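Local coordinates for Lmo0135 protein (Listeria monocytogenes EGD-e, PDB 5ISU) that serves as CtaP, the substrate-binding protein of an ABC transporter, and probably takes part in peptide uptake, at residues L412-A417 with D428-W433; S422-K427 with N454-D459; A141-N146 with G403-A408; L258-F263 with A460-I465. All blocks are in the same frame, centred on the assembly; numbering follows the deposited sequence.

Contact 1: residues L412-A417 with D428-W433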
loop_
_atom_site.group_PDB
_atom_site.type_symbol
_atom_site.label_atom_id
_atom_site.label_comp_id
_atom_site.label_asym_id
_atom_site.label_seq_id
_atom_site.Cartn_x
_atom_site.Cartn_y
_atom_site.Cartn_z
ATOM N N LEU A 412 6.406 -12.020 -0.576
ATOM C CA LEU A 412 5.694 -12.386 -1.803
ATOM C C LEU A 412 6.553 -13.256 -2.718
ATOM O O LEU A 412 6.041 -13.799 -3.699
ATOM C CB LEU A 412 5.307 -11.125 -2.585
ATOM C CG LEU A 412 4.306 -10.168 -1.945
ATOM C CD1 LEU A 412 4.596 -8.734 -2.355
ATOM C CD2 LEU A 412 2.882 -10.567 -2.290
ATOM N N TYR A 413 7.852 -13.362 -2.435
ATOM C CA TYR A 413 8.754 -14.144 -3.329
ATOM C C TYR A 413 9.710 -15.171 -2.693
ATOM O O TYR A 413 10.341 -15.945 -3.431
ATOM C CB TYR A 413 9.527 -13.172 -4.233
ATOM C CG TYR A 413 8.584 -12.347 -5.055
ATOM C CD1 TYR A 413 7.928 -12.914 -6.132
ATOM C CD2 TYR A 413 8.292 -11.032 -4.725
ATOM C CE1 TYR A 413 7.022 -12.200 -6.887
ATOM C CE2 TYR A 413 7.378 -10.291 -5.477
ATOM C CZ TYR A 413 6.751 -10.888 -6.564
ATOM O OH TYR A 413 5.838 -10.219 -7.343
ATOM N N LEU A 414 9.838 -15.183 -1.361
ATOM C CA LEU A 414 10.696 -16.202 -0.696
ATOM C C LEU A 414 10.003 -17.561 -0.780
ATOM O O LEU A 414 8.774 -17.631 -0.782
ATOM C CB LEU A 414 10.984 -15.856 0.778
ATOM C CG LEU A 414 11.883 -14.648 1.086
ATOM C CD1 LEU A 414 11.809 -14.281 2.565
ATOM C CD2 LEU A 414 13.325 -14.912 0.673
ATOM N N SER A 415 10.787 -18.632 -0.842
ATOM C CA SER A 415 10.227 -19.995 -0.930
ATOM C C SER A 415 9.190 -20.294 0.144
ATOM O O SER A 415 8.142 -20.863 -0.151
ATOM C CB SER A 415 11.336 -21.054 -0.836
ATOM O OG SER A 415 12.242 -20.948 -1.913
ATOM N N ASP A 416 9.491 -19.872 1.374
ATOM C CA ASP A 416 8.646 -20.107 2.552
ATOM C C ASP A 416 7.587 -19.034 2.823
ATOM O O ASP A 416 6.799 -19.176 3.760
ATOM C CB ASP A 416 9.536 -20.148 3.808
ATOM C CG ASP A 416 10.726 -21.071 3.663
ATOM O OD1 ASP A 416 10.816 -21.803 2.647
ATOM O OD2 ASP A 416 11.584 -21.058 4.572
ATOM N N ALA A 417 7.567 -17.970 2.030
ATOM C CA ALA A 417 6.665 -16.859 2.312
ATOM C C ALA A 417 5.175 -17.196 2.169
ATOM O O ALA A 417 4.782 -17.929 1.256
ATOM C CB ALA A 417 7.021 -15.665 1.452
ATOM N N ASP A 428 18.745 -19.932 -4.561
ATOM C CA ASP A 428 19.732 -18.920 -4.960
ATOM C C ASP A 428 19.134 -17.525 -4.903
ATOM O O ASP A 428 19.765 -16.612 -4.394
ATOM C CB ASP A 428 20.275 -19.181 -6.366
ATOM C CG ASP A 428 21.243 -20.361 -6.419
ATOM O OD1 ASP A 428 21.516 -20.983 -5.372
ATOM O OD2 ASP A 428 21.757 -20.653 -7.522
ATOM N N LEU A 429 17.912 -17.370 -5.405
ATOM C CA LEU A 429 17.262 -16.059 -5.387
ATOM C C LEU A 429 17.005 -15.623 -3.956
ATOM O O LEU A 429 17.140 -14.451 -3.635
ATOM C CB LEU A 429 15.944 -16.075 -6.153
ATOM C CG LEU A 429 15.211 -14.729 -6.205
ATOM C CD1 LEU A 429 16.059 -13.693 -6.933
ATOM C CD2 LEU A 429 13.863 -14.887 -6.875
ATOM N N ASP A 430 16.614 -16.576 -3.112
ATOM C CA ASP A 430 16.367 -16.293 -1.700
ATOM C C ASP A 430 17.639 -15.796 -0.988
ATOM O O ASP A 430 17.546 -14.958 -0.092
ATOM C CB ASP A 430 15.737 -17.509 -0.985
ATOM C CG ASP A 430 14.271 -17.789 -1.444
ATOM O OD1 ASP A 430 13.771 -17.137 -2.400
ATOM O OD2 ASP A 430 13.619 -18.675 -0.844
ATOM N N ALA A 431 18.810 -16.276 -1.421
ATOM C CA ALA A 431 20.099 -15.828 -0.850
ATOM C C ALA A 431 20.353 -14.362 -1.209
ATOM O O ALA A 431 20.907 -13.615 -0.400
ATOM C CB ALA A 431 21.261 -16.712 -1.321
ATOM N N LEU A 432 19.948 -13.967 -2.423
ATOM C CA LEU A 432 20.048 -12.568 -2.859
ATOM C C LEU A 432 19.130 -11.665 -2.012
ATOM O O LEU A 432 19.547 -10.588 -1.582
ATOM C CB LEU A 432 19.709 -12.406 -4.352
ATOM C CG LEU A 432 20.803 -12.771 -5.364
ATOM C CD1 LEU A 432 20.235 -12.853 -6.774
ATOM C CD2 LEU A 432 21.965 -11.777 -5.300
ATOM N N TRP A 433 17.887 -12.104 -1.789
ATOM C CA TRP A 433 16.956 -11.343 -0.955
ATOM C C TRP A 433 17.604 -11.058 0.386
ATOM O O TRP A 433 17.674 -9.905 0.795
ATOM C CB TRP A 433 15.628 -12.069 -0.721
ATOM C CG TRP A 433 14.612 -12.033 -1.869
ATOM C CD1 TRP A 433 14.238 -13.080 -2.675
ATOM C CD2 TRP A 433 13.818 -10.912 -2.288
ATOM N NE1 TRP A 433 13.270 -12.675 -3.552
ATOM C CE2 TRP A 433 12.994 -11.353 -3.341
ATOM C CE3 TRP A 433 13.710 -9.584 -1.863
ATOM C CZ2 TRP A 433 12.086 -10.495 -4.001
ATOM C CZ3 TRP A 433 12.816 -8.743 -2.515
ATOM C CH2 TRP A 433 12.014 -9.206 -3.566
#
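Leu414 and Asp430 bring the two backbones together, their CA atoms 5.8 Å apart, where the irregular chain of 412-417 passes one flank of helix 427-438. At Leu414 the loop enters a type I beta turn that ends at Ala417, and the helix grips this turn through an aspartate, which fixes a long loop of the solute-binding fold to the helix that follows it. Ser415 is the second residue of the turn. Its N-H plays no part in the turn's own bond from Ala417 N to Leu414 O, and it points instead to Asp430 OD2, at 2.8 Å and nearly straight (168°). This donor arrives on the syn side of the carboxylate. The hydroxyl Ser415 OG reaches the same OD2 at 2.9 Å from above the carboxylate plane, 38° out of it. A serine suits the position because its short side chain adds a second donor beside its own amide, and two bonds on one oxygen would help Asp430 to stay ionised although Asp416 lies nearby. Beside these bonds, Leu414 CD2 rests 3.7 Å from Asp430 CG and also reaches Trp433 CB, at 3.9 Å; the packing on the tryptophan is apolar. Tyr413 CB lies 3.7 Å from Trp433 CZ2, while the Tyr413 hydroxyl bonds to Tyr400. Trp433 is buried, and its side chain also touches Ile452 of helix 442-458. Its NE1 has no hydrogen-bond partner in the model, and Tyr413 CB lies 3.8 Å from it.

Contact 2: residues S422-K427 with N454-D459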
loop_
_atom_site.group_PDB
_atom_site.type_symbol
_atom_site.label_atom_id
_atom_site.label_comp_id
_atom_site.label_asym_id
_atom_site.label_seq_id
_atom_site.Cartn_x
_atom_site.Cartn_y
_atom_site.Cartn_z
ATOM N N SER A 422 2.635 -17.589 -6.449
ATOM C CA SER A 422 3.134 -18.393 -7.545
ATOM C C SER A 422 3.762 -19.721 -7.059
ATOM O O SER A 422 3.962 -20.626 -7.859
ATOM C CB SER A 422 4.156 -17.586 -8.348
ATOM O OG SER A 422 3.608 -16.357 -8.825
ATOM N N ASN A 423 4.059 -19.823 -5.759
ATOM C CA ASN A 423 4.687 -21.018 -5.153
ATOM C C ASN A 423 6.047 -21.339 -5.815
ATOM O O ASN A 423 6.430 -22.509 -5.964
ATOM C CB ASN A 423 3.739 -22.229 -5.188
ATOM C CG ASN A 423 2.451 -21.983 -4.429
ATOM O OD1 ASN A 423 2.466 -21.771 -3.228
ATOM N ND2 ASN A 423 1.317 -22.045 -5.132
ATOM N N TYR A 424 6.765 -20.271 -6.164
ATOM C CA TYR A 424 8.083 -20.324 -6.807
ATOM C C TYR A 424 9.186 -20.571 -5.775
ATOM O O TYR A 424 9.370 -19.782 -4.851
ATOM C CB TYR A 424 8.300 -18.998 -7.536
ATOM C CG TYR A 424 9.650 -18.747 -8.171
ATOM C CD1 TYR A 424 10.049 -19.434 -9.316
ATOM C CD2 TYR A 424 10.485 -17.745 -7.687
ATOM C CE1 TYR A 424 11.262 -19.161 -9.923
ATOM C CE2 TYR A 424 11.699 -17.474 -8.289
ATOM C CZ TYR A 424 12.081 -18.177 -9.404
ATOM O OH TYR A 424 13.290 -17.903 -9.999
ATOM N N HIS A 425 9.920 -21.668 -5.944
ATOM C CA HIS A 425 10.979 -22.045 -5.004
ATOM C C HIS A 425 12.355 -21.988 -5.657
ATOM O O HIS A 425 12.703 -22.836 -6.488
ATOM C CB HIS A 425 10.699 -23.437 -4.431
ATOM C CG HIS A 425 9.299 -23.601 -3.929
ATOM N ND1 HIS A 425 8.769 -22.808 -2.931
ATOM C CD2 HIS A 425 8.320 -24.464 -4.284
ATOM C CE1 HIS A 425 7.519 -23.168 -2.701
ATOM N NE2 HIS A 425 7.225 -24.176 -3.503
ATOM N N ASN A 426 13.136 -20.987 -5.257
ATOM C CA ASN A 426 14.477 -20.773 -5.783
ATOM C C ASN A 426 15.432 -20.309 -4.667
ATOM O O ASN A 426 15.482 -19.112 -4.343
ATOM C CB ASN A 426 14.392 -19.730 -6.907
ATOM C CG ASN A 426 15.745 -19.396 -7.513
ATOM O OD1 ASN A 426 16.811 -19.762 -6.980
ATOM N ND2 ASN A 426 15.715 -18.681 -8.630
ATOM N N LYS A 427 16.188 -21.265 -4.104
ATOM C CA LYS A 427 17.165 -20.993 -3.031
ATOM C C LYS A 427 18.196 -19.910 -3.355
ATOM O O LYS A 427 18.521 -19.096 -2.501
ATOM C CB LYS A 427 17.919 -22.265 -2.601
ATOM C CG LYS A 427 17.230 -23.134 -1.565
ATOM C CD LYS A 427 18.211 -24.215 -1.090
ATOM C CE LYS A 427 17.732 -25.007 0.124
ATOM N NZ LYS A 427 16.503 -25.800 -0.151
ATOM N N ASN A 454 15.626 -8.815 -12.426
ATOM C CA ASN A 454 15.966 -9.573 -13.629
ATOM C C ASN A 454 15.636 -11.057 -13.531
ATOM O O ASN A 454 15.082 -11.612 -14.477
ATOM C CB ASN A 454 17.427 -9.339 -14.032
ATOM C CG ASN A 454 17.593 -8.045 -14.812
ATOM O OD1 ASN A 454 18.255 -7.105 -14.378
ATOM N ND2 ASN A 454 16.921 -7.972 -15.942
ATOM N N THR A 455 15.906 -11.691 -12.387
ATOM C CA THR A 455 15.611 -13.126 -12.251
ATOM C C THR A 455 14.108 -13.387 -12.283
ATOM O O THR A 455 13.648 -14.290 -12.979
ATOM C CB THR A 455 16.209 -13.734 -10.980
ATOM O OG1 THR A 455 17.613 -13.447 -10.923
ATOM C CG2 THR A 455 16.002 -15.253 -10.951
ATOM N N ILE A 456 13.340 -12.591 -11.550
ATOM C CA ILE A 456 11.882 -12.739 -11.546
ATOM C C ILE A 456 11.297 -12.585 -12.958
ATOM O O ILE A 456 10.402 -13.360 -13.365
ATOM C CB ILE A 456 11.218 -11.721 -10.574
ATOM C CG1 ILE A 456 11.554 -12.062 -9.105
ATOM C CG2 ILE A 456 9.706 -11.656 -10.771
ATOM C CD1 ILE A 456 11.134 -13.446 -8.653
ATOM N N ALA A 457 11.779 -11.584 -13.692
ATOM C CA ALA A 457 11.300 -11.341 -15.050
ATOM C C ALA A 457 11.756 -12.470 -15.972
ATOM O O ALA A 457 10.956 -13.023 -16.705
ATOM C CB ALA A 457 11.786 -9.990 -15.572
ATOM N N ASP A 458 13.036 -12.824 -15.914
ATOM C CA ASP A 458 13.557 -13.933 -16.730
ATOM C C ASP A 458 12.826 -15.251 -16.484
ATOM O O ASP A 458 12.552 -15.963 -17.433
ATOM C CB ASP A 458 15.046 -14.136 -16.506
ATOM C CG ASP A 458 15.879 -12.966 -17.000
ATOM O OD1 ASP A 458 15.393 -12.182 -17.835
ATOM O OD2 ASP A 458 17.038 -12.837 -16.557
ATOM N N ASP A 459 12.465 -15.557 -15.237
ATOM C CA ASP A 459 11.745 -16.823 -14.938
ATOM C C ASP A 459 10.227 -16.732 -15.075
ATOM O O ASP A 459 9.504 -17.708 -14.771
ATOM C CB ASP A 459 12.118 -17.369 -13.548
ATOM C CG ASP A 459 13.495 -18.012 -13.518
ATOM O OD1 ASP A 459 14.146 -18.059 -14.578
ATOM O OD2 ASP A 459 13.916 -18.489 -12.438
#
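Tyr424 and Asp459 meet through a short hydrogen bond, Tyr424 OH giving its proton to Asp459 OD2 at 2.6 Å. The donor comes to OD2 on the anti side of the carboxylate, and OD2 in turn lies at the edge of the phenol ring, near its plane, while ring and carboxylate planes stand 73° apart. The same hydroxyl is also an acceptor: Asn426 ND2 reaches Tyr424 OH at 2.9 Å, almost straight (172°) and within the plane of its amide. Asn426, Tyr424 and Asp459 thus form a relay of two bonds in one direction, and tyrosine suits its middle because a phenol can donate and accept at once. The other end of the Asn426 amide, OD1, accepts from Leu429 N, making this residue the N-cap of helix 427-438. The relay therefore joins the start of that helix to the end of helix 442-458, the two consecutive helices lying side by side as in a helical hairpin. Asp459 is the first residue beyond the second helix; a carboxylate there probably feels the negative end of the helix, which the phenol proton and a weak, long ion pair from OD1 to Lys273 would offset. Van der Waals contacts complete the seam. With CG anti to the backbone N (chi1 174°), the Tyr424 ring is directed at the helix, and its CE2 makes an apolar contact with Ile456 CD1 at 4.1 Å. Thr455 turns OG1 back to Lys451 O and offers its methyl CG2 to Tyr424 OH at 3.9 Å and to Asn426 ND2 at 4.1 Å.

Contact 3: residues A141-N146 with G403-A408; sequences APAFEN and GNDPDA
Ala143 lies against the carboxylate of Asp405 in van der Waals contact: Ala143 CA is 3.5 Å from Asp405 OD2, and Ala143 CB sits 3.7 Å from Asp405 CG. A small residue suits this place, since it lets the turn from Ala141 to Phe144 come close to the acid. Farther along, Ala143 CB touches Asp407 CB at 4.1 Å. Asn146 CB likewise faces Asp405 CB, and Asn146 OD1 passes 3.7 Å from Asn404 CB, the two amide planes lying 58° apart.

No direct hydrogen bond joins the segments; a water does so. It donates to Asn146 OD1 at 2.8 Å and accepts from Asn404 N at 2.9 Å. The Asn146 side chain extends with CG anti to the backbone N (chi1 -179°), while the side-chain OD1 of Asn404 bonds to Asn309.

Polar bonds on both oxygens hold the Asp405 carboxylate. OD1 takes Asp407 N on its anti lone pair, at 2.7 Å, closing an Asx turn at the start of a 3-10 segment; OD2 forms a salt bridge with Arg445 of helix 442-458. Asp407 pairs with Lys410.

Phe144, facing away, packs edge-to-face on Tyr75 and Phe135 of the five-stranded antiparallel sheet, whereas 403-408 follows a strand of the other, mixed sheet. A small contact of van der Waals touches and one bridging water is consistent with the two lobes of a bilobal periplasmic-binding-protein fold meeting beside their cleft.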
loop_
_atom_site.group_PDB
_atom_site.type_symbol
_atom_site.label_atom_id
_atom_site.label_comp_id
_atom_site.label_asym_id
_atom_site.label_seq_id
_atom_site.Cartn_x
_atom_site.Cartn_y
_atom_site.Cartn_z
ATOM N N ALA A 141 21.088 -2.908 8.737
ATOM C CA ALA A 141 19.752 -3.103 8.121
ATOM C C ALA A 141 19.282 -1.807 7.432
ATOM O O ALA A 141 18.572 -0.999 8.038
ATOM C CB ALA A 141 18.738 -3.555 9.162
ATOM N N PRO A 142 19.703 -1.585 6.177
ATOM C CA PRO A 142 19.330 -0.381 5.422
ATOM C C PRO A 142 17.828 -0.077 5.356
ATOM O O PRO A 142 17.447 1.090 5.413
ATOM C CB PRO A 142 19.888 -0.656 4.016
ATOM C CG PRO A 142 20.291 -2.099 4.022
ATOM C CD PRO A 142 20.685 -2.379 5.423
ATOM N N ALA A 143 16.993 -1.111 5.298
ATOM C CA ALA A 143 15.526 -0.929 5.263
ATOM C C ALA A 143 14.980 -0.280 6.514
ATOM O O ALA A 143 13.828 0.139 6.529
ATOM C CB ALA A 143 14.824 -2.268 5.062
ATOM N N PHE A 144 15.779 -0.213 7.580
ATOM C CA PHE A 144 15.281 0.393 8.815
ATOM C C PHE A 144 15.048 1.903 8.651
ATOM O O PHE A 144 14.240 2.475 9.369
ATOM C CB PHE A 144 16.191 0.084 9.985
ATOM C CG PHE A 144 15.656 0.555 11.289
ATOM C CD1 PHE A 144 14.549 -0.069 11.851
ATOM C CD2 PHE A 144 16.276 1.589 11.982
ATOM C CE1 PHE A 144 14.048 0.341 13.074
ATOM C CE2 PHE A 144 15.782 2.005 13.208
ATOM C CZ PHE A 144 14.663 1.385 13.754
ATOM N N GLU A 145 15.745 2.538 7.708
ATOM C CA GLU A 145 15.486 3.945 7.414
ATOM C C GLU A 145 14.024 4.129 6.988
ATOM O O GLU A 145 13.376 5.094 7.390
ATOM C CB GLU A 145 16.403 4.470 6.315
ATOM C CG GLU A 145 16.106 5.921 5.905
ATOM C CD GLU A 145 17.161 6.541 4.991
ATOM O OE1 GLU A 145 18.057 5.814 4.473
ATOM O OE2 GLU A 145 17.089 7.776 4.797
ATOM N N ASN A 146 13.516 3.200 6.180
ATOM C CA ASN A 146 12.133 3.243 5.722
ATOM C C ASN A 146 11.148 3.056 6.885
ATOM O O ASN A 146 10.099 3.726 6.942
ATOM C CB ASN A 146 11.889 2.165 4.684
ATOM C CG ASN A 146 10.470 2.179 4.153
ATOM O OD1 ASN A 146 10.045 3.131 3.504
ATOM N ND2 ASN A 146 9.734 1.115 4.421
ATOM N N GLY A 403 5.280 -0.282 -0.527
ATOM C CA GLY A 403 6.214 0.622 0.153
ATOM C C GLY A 403 7.468 0.944 -0.668
ATOM O O GLY A 403 7.657 0.426 -1.789
ATOM N N ASN A 404 8.323 1.775 -0.062
ATOM C CA ASN A 404 9.510 2.352 -0.693
ATOM C C ASN A 404 10.816 1.547 -0.677
ATOM O O ASN A 404 11.763 1.951 -1.352
ATOM C CB ASN A 404 9.774 3.759 -0.090
ATOM C CG ASN A 404 8.638 4.741 -0.357
ATOM O OD1 ASN A 404 7.799 4.531 -1.244
ATOM N ND2 ASN A 404 8.607 5.827 0.412
ATOM N N ASP A 405 10.888 0.471 0.113
ATOM C CA ASP A 405 12.087 -0.355 0.179
ATOM C C ASP A 405 11.750 -1.745 -0.351
ATOM O O ASP A 405 10.780 -2.363 0.099
ATOM C CB ASP A 405 12.686 -0.420 1.595
ATOM C CG ASP A 405 14.073 -1.138 1.621
ATOM O OD1 ASP A 405 14.132 -2.388 1.404
ATOM O OD2 ASP A 405 15.106 -0.454 1.871
ATOM N N PRO A 406 12.573 -2.257 -1.294
ATOM C CA PRO A 406 12.290 -3.567 -1.886
ATOM C C PRO A 406 12.329 -4.743 -0.907
ATOM O O PRO A 406 11.793 -5.794 -1.211
ATOM C CB PRO A 406 13.370 -3.700 -2.967
ATOM C CG PRO A 406 14.499 -2.844 -2.479
ATOM C CD PRO A 406 13.856 -1.696 -1.784
ATOM N N ASP A 407 12.934 -4.575 0.259
ATOM C CA ASP A 407 12.986 -5.683 1.245
ATOM C C ASP A 407 11.579 -6.115 1.697
ATOM O O ASP A 407 11.357 -7.281 2.011
ATOM C CB ASP A 407 13.795 -5.282 2.466
ATOM C CG ASP A 407 13.973 -6.432 3.461
ATOM O OD1 ASP A 407 14.589 -7.462 3.100
ATOM O OD2 ASP A 407 13.529 -6.289 4.621
ATOM N N ALA A 408 10.621 -5.189 1.702
ATOM C CA ALA A 408 9.258 -5.536 2.114
ATOM C C ALA A 408 8.589 -6.556 1.164
ATOM O O ALA A 408 7.650 -7.250 1.560
ATOM C CB ALA A 408 8.392 -4.273 2.252
HETATM O O HOH W 1 7.427 3.043 2.388
#

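Contact 4: residues L258-F263 with A460-I465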
loop_
_atom_site.group_PDB
_atom_site.type_symbol
_atom_site.label_atom_id
_atom_site.label_comp_id
_atom_site.label_asym_id
_atom_site.label_seq_id
_atom_site.Cartn_x
_atom_site.Cartn_y
_atom_site.Cartn_z
ATOM N N LEU A 258 0.674 -2.369 -8.039
ATOM C CA LEU A 258 0.955 -3.224 -9.169
ATOM C C LEU A 258 -0.230 -4.189 -9.331
ATOM O O LEU A 258 -0.641 -4.829 -8.378
ATOM C CB LEU A 258 2.232 -4.054 -8.973
ATOM C CG LEU A 258 2.386 -5.166 -10.021
ATOM C CD1 LEU A 258 2.615 -4.617 -11.428
ATOM C CD2 LEU A 258 3.475 -6.166 -9.663
ATOM N N SER A 259 -0.778 -4.257 -10.534
ATOM C CA SER A 259 -1.828 -5.215 -10.900
ATOM C C SER A 259 -1.054 -6.288 -11.643
ATOM O O SER A 259 -0.277 -5.954 -12.552
ATOM C CB SER A 259 -2.840 -4.574 -11.835
ATOM O OG SER A 259 -3.761 -5.529 -12.351
ATOM N N TYR A 260 -1.215 -7.552 -11.242
ATOM C CA TYR A 260 -0.486 -8.637 -11.873
ATOM C C TYR A 260 -1.208 -9.967 -11.845
ATOM O O TYR A 260 -2.179 -10.140 -11.129
ATOM C CB TYR A 260 0.865 -8.800 -11.189
ATOM C CG TYR A 260 0.818 -9.314 -9.773
ATOM C CD1 TYR A 260 0.409 -8.498 -8.726
ATOM C CD2 TYR A 260 1.183 -10.609 -9.475
ATOM C CE1 TYR A 260 0.359 -8.955 -7.425
ATOM C CE2 TYR A 260 1.164 -11.086 -8.164
ATOM C CZ TYR A 260 0.748 -10.255 -7.143
ATOM O OH TYR A 260 0.711 -10.715 -5.848
ATOM N N ALA A 261 -0.708 -10.903 -12.644
ATOM C CA ALA A 261 -1.204 -12.268 -12.678
ATOM C C ALA A 261 -0.105 -13.179 -12.146
ATOM O O ALA A 261 1.046 -12.985 -12.458
ATOM C CB ALA A 261 -1.555 -12.654 -14.089
ATOM N N THR A 262 -0.471 -14.167 -11.342
ATOM C CA THR A 262 0.481 -15.130 -10.788
ATOM C C THR A 262 0.315 -16.452 -11.501
ATOM O O THR A 262 -0.791 -16.804 -11.856
ATOM C CB THR A 262 0.149 -15.457 -9.325
ATOM O OG1 THR A 262 -1.091 -16.177 -9.277
ATOM C CG2 THR A 262 0.024 -14.213 -8.477
ATOM N N PHE A 263 1.396 -17.204 -11.679
ATOM C CA PHE A 263 1.315 -18.551 -12.291
ATOM C C PHE A 263 1.560 -19.545 -11.166
ATOM O O PHE A 263 2.636 -19.534 -10.569
ATOM C CB PHE A 263 2.334 -18.736 -13.412
ATOM C CG PHE A 263 2.144 -17.782 -14.574
ATOM C CD1 PHE A 263 1.027 -17.873 -15.384
ATOM C CD2 PHE A 263 3.116 -16.845 -14.890
ATOM C CE1 PHE A 263 0.852 -17.008 -16.453
ATOM C CE2 PHE A 263 2.954 -15.986 -15.965
ATOM C CZ PHE A 263 1.819 -16.070 -16.746
ATOM N N ALA A 460 9.751 -15.582 -15.556
ATOM C CA ALA A 460 8.332 -15.329 -15.707
ATOM C C ALA A 460 7.540 -15.883 -14.534
ATOM O O ALA A 460 6.593 -16.651 -14.718
ATOM C CB ALA A 460 7.827 -15.890 -17.027
ATOM N N VAL A 461 7.941 -15.481 -13.332
ATOM C CA VAL A 461 7.288 -15.917 -12.087
ATOM C C VAL A 461 5.863 -15.383 -12.012
ATOM O O VAL A 461 4.945 -16.070 -11.539
ATOM C CB VAL A 461 8.086 -15.454 -10.856
ATOM C CG1 VAL A 461 7.404 -15.902 -9.572
ATOM C CG2 VAL A 461 9.504 -16.003 -10.929
ATOM N N ILE A 462 5.698 -14.136 -12.441
ATOM C CA ILE A 462 4.389 -13.501 -12.525
ATOM C C ILE A 462 4.348 -12.769 -13.858
ATOM O O ILE A 462 5.308 -12.818 -14.613
ATOM C CB ILE A 462 4.169 -12.470 -11.404
ATOM C CG1 ILE A 462 5.187 -11.317 -11.514
ATOM C CG2 ILE A 462 4.248 -13.152 -10.045
ATOM C CD1 ILE A 462 4.823 -10.103 -10.690
ATOM N N TYR A 463 3.234 -12.107 -14.131
ATOM C CA TYR A 463 3.090 -11.241 -15.295
ATOM C C TYR A 463 2.654 -9.874 -14.749
ATOM O O TYR A 463 1.492 -9.706 -14.408
ATOM C CB TYR A 463 2.058 -11.768 -16.304
ATOM C CG TYR A 463 1.990 -10.909 -17.554
ATOM C CD1 TYR A 463 2.868 -11.117 -18.599
ATOM C CD2 TYR A 463 1.077 -9.864 -17.664
ATOM C CE1 TYR A 463 2.838 -10.327 -19.729
ATOM C CE2 TYR A 463 1.033 -9.072 -18.785
ATOM C CZ TYR A 463 1.919 -9.310 -19.826
ATOM O OH TYR A 463 1.887 -8.537 -20.983
ATOM N N PRO A 464 3.596 -8.927 -14.575
ATOM C CA PRO A 464 3.196 -7.581 -14.099
ATOM C C PRO A 464 2.388 -6.890 -15.183
ATOM O O PRO A 464 2.874 -6.729 -16.282
ATOM C CB PRO A 464 4.528 -6.856 -13.867
ATOM C CG PRO A 464 5.595 -7.913 -13.970
ATOM C CD PRO A 464 5.045 -9.021 -14.805
ATOM N N ILE A 465 1.151 -6.508 -14.876
ATOM C CA ILE A 465 0.291 -5.901 -15.868
ATOM C C ILE A 465 0.438 -4.389 -15.911
ATOM O O ILE A 465 0.799 -3.830 -16.936
ATOM C CB ILE A 465 -1.188 -6.238 -15.603
ATOM C CG1 ILE A 465 -1.419 -7.751 -15.634
ATOM C CG2 ILE A 465 -2.079 -5.554 -16.631
ATOM C CD1 ILE A 465 -2.798 -8.158 -15.150
#
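Ala261 and Tyr463 face each other as an antiparallel hydrogen-bonded pair, with Ala261 N to Tyr463 O at 3.1 Å and Tyr463 N to Ala261 O at 2.9 Å. A third bond, Ile465 N to Ser259 O at 2.8 Å, continues the ladder. Tyr260-Pro464 and Thr262-Ile462 are the non-hydrogen-bonded pairs around them; a proline fits there because no N-H is asked of it toward this strand. On the face carrying these two pairs, Tyr260 CD2 meets Ile462 CD1 at 3.9 Å. In both, the gamma atom (Tyr260 CG, Ile462 CG1) lies between the backbone N and the carbonyl carbon (chi1 69° and 63°). Beside them Leu258 CD1 packs on Pro464 CB at 3.8 Å, the two side chains pointing the same way. The short segments 258-263 and 462-465 run 154° apart, close to antiparallel, in a mixed sheet where strand 248-263 is an interior strand: its other edge bonds strand 395-400 through Leu258, Tyr260 and Thr262. On the opposite face Ala261 CB and Tyr463 CB touch at 4.3 Å; alanine is small enough to sit beside Tyr463, whose ring leads on to helices 273-281 and 285-292. Phe263 brings the edge of its ring to the loop before the strand, CD2 lying 3.5 Å from Ala460 O. Ala460, at positive phi, is the C-prime residue of the Schellman motif that closes helix 442-458, with Val461 N bonded to Ile456 O and Ala460 N to Ala457 O.

From the N terminus, the chain first lays down 141-146, then strand segment 258-263; 403-408 returns to the former and closes contact 3, so this loop crosses that of contact 4. Contact 3 brings the start of helix 144-148, beside the five-stranded sheet, to the loop after strand 395-400 of the mixed sheet. Contacts 1 and 2 follow in series and cross each other; both lie within the long loop that 460-465 finally shuts at contact 4. They bind the same loop to two consecutive helices, where Leu429 of helix 427-438 meets Tyr424 of the loop and Ile456 of helix 442-458. Ser422 probably bonds Val461, joining this loop to the sheet, while Trp433 packs on Pro406.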